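Local atomic coordinates of NleG5-1 effector (Enterobacteria phage YYZ-2008, PDB entry 5VGC), a protein that probably transfers ubiquitin to other proteins as a bacterial effector of the NleG family, and binds calcium ions. Residues L66-D69 with N70-I73. The protein carries 1 engineered substitution. Residues are numbered along the deposited sequence; the frame is centred on the assembly and turned at random.
Sequences LSND and NIQI
Asn70 packs against Ser67, the N-cap residue of helix 68-85, at the point where the chain turns from loop into helix, away from the calcium sites. Its CG lies beside its own backbone N (chi1 -61°), which turns the amide back toward Ser67, and OD1 comes to 3.7 Å from Ser67 CB. Serine is common at N-caps because its short side-chain oxygen can accept from first-turn N-H groups; asparagine is a short polar side chain, tolerated in the partly exposed first turn. Ile71 makes the first i to i-4 helical bond, its N donating to Ser67 O at 2.8 Å. Its CG1, beside the backbone N, carries CD1 to 3.7 Å from Leu66 O, so this branch packs alongside the main chain and helps cover it. Gln72 adds the straightest of the three bonds, N to Asn68 O at 2.8 Å with an N-H...O angle of 169°; its extended polar chain suits an exposed position. Ile73 N bonds Asp69 O at 2.8 Å, and its CG1 lies alongside that oxygen. Asp69, in the first turn, would probably interact favourably with the helix dipole. Three backbone bonds and light side-chain contacts suggest a helix start held mainly by its main chain.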
loop_
_atom_site.group_PDB
_atom_site.type_symbol
_atom_site.label_atom_id
_atom_site.label_comp_id
_atom_site.label_asym_id
_atom_site.label_seq_id
_atom_site.Cartn_x
_atom_site.Cartn_y
_atom_site.Cartn_z
ATOM N N LEU A 66 2.000 -20.921 37.477
ATOM C CA LEU A 66 3.362 -21.460 37.401
ATOM C C LEU A 66 4.410 -20.397 37.744
ATOM O O LEU A 66 4.111 -19.199 37.801
ATOM C CB LEU A 66 3.640 -22.047 36.010
ATOM C CG LEU A 66 2.773 -23.227 35.559
ATOM C CD1 LEU A 66 3.054 -23.560 34.098
ATOM C CD2 LEU A 66 3.008 -24.451 36.436
ATOM N N SER A 67 5.638 -20.858 37.973
ATOM C CA SER A 67 6.771 -19.992 38.324
ATOM C C SER A 67 7.161 -19.050 37.174
ATOM O O SER A 67 7.129 -19.439 35.996
ATOM C CB SER A 67 7.977 -20.859 38.724
ATOM O OG SER A 67 9.105 -20.076 39.073
ATOM N N ASN A 68 7.529 -17.816 37.529
ATOM C CA ASN A 68 8.005 -16.814 36.556
ATOM C C ASN A 68 8.983 -17.436 35.563
ATOM O O ASN A 68 8.750 -17.398 34.343
ATOM C CB ASN A 68 8.678 -15.631 37.268
ATOM C CG ASN A 68 7.678 -14.682 37.910
ATOM O OD1 ASN A 68 6.524 -15.040 38.156
ATOM N ND2 ASN A 68 8.124 -13.461 38.187
ATOM N N ASP A 69 10.051 -18.027 36.103
ATOM C CA ASP A 69 11.033 -18.799 35.324
ATOM C C ASP A 69 10.340 -19.675 34.269
ATOM O O ASP A 69 10.656 -19.587 33.072
ATOM C CB ASP A 69 11.889 -19.684 36.246
ATOM C CG ASP A 69 12.953 -18.907 37.005
ATOM O OD1 ASP A 69 12.719 -17.740 37.394
ATOM O OD2 ASP A 69 14.036 -19.481 37.218
ATOM N N ASN A 70 9.390 -20.497 34.724
ATOM C CA ASN A 70 8.621 -21.386 33.832
ATOM C C ASN A 70 7.853 -20.588 32.771
ATOM O O ASN A 70 7.830 -20.981 31.589
ATOM C CB ASN A 70 7.647 -22.294 34.611
ATOM C CG ASN A 70 8.348 -23.215 35.603
ATOM O OD1 ASN A 70 9.441 -22.921 36.087
ATOM N ND2 ASN A 70 7.709 -24.340 35.913
ATOM N N ILE A 71 7.248 -19.465 33.182
ATOM C CA ILE A 71 6.480 -18.623 32.246
ATOM C C ILE A 71 7.421 -18.116 31.142
ATOM O O ILE A 71 7.190 -18.370 29.943
ATOM C CB ILE A 71 5.758 -17.433 32.939
ATOM C CG1 ILE A 71 4.744 -17.929 33.989
ATOM C CG2 ILE A 71 5.028 -16.568 31.909
ATOM C CD1 ILE A 71 4.287 -16.868 34.967
ATOM N N GLN A 72 8.484 -17.425 31.554
ATOM C CA GLN A 72 9.446 -16.842 30.606
ATOM C C GLN A 72 10.095 -17.916 29.717
ATOM O O GLN A 72 10.132 -17.761 28.488
ATOM C CB GLN A 72 10.517 -16.011 31.315
ATOM C CG GLN A 72 11.137 -14.967 30.390
ATOM C CD GLN A 72 12.462 -14.424 30.876
ATOM O OE1 GLN A 72 12.716 -14.339 32.073
ATOM N NE2 GLN A 72 13.318 -14.044 29.936
ATOM N N ILE A 73 10.589 -18.994 30.333
ATOM C CA ILE A 73 11.182 -20.123 29.579
ATOM C C ILE A 73 10.164 -20.668 28.550
ATOM O O ILE A 73 10.487 -20.863 27.362
ATOM C CB ILE A 73 11.715 -21.244 30.535
ATOM C CG1 ILE A 73 12.958 -20.763 31.319
ATOM C CG2 ILE A 73 12.045 -22.535 29.786
ATOM C CD1 ILE A 73 14.268 -20.750 30.550
#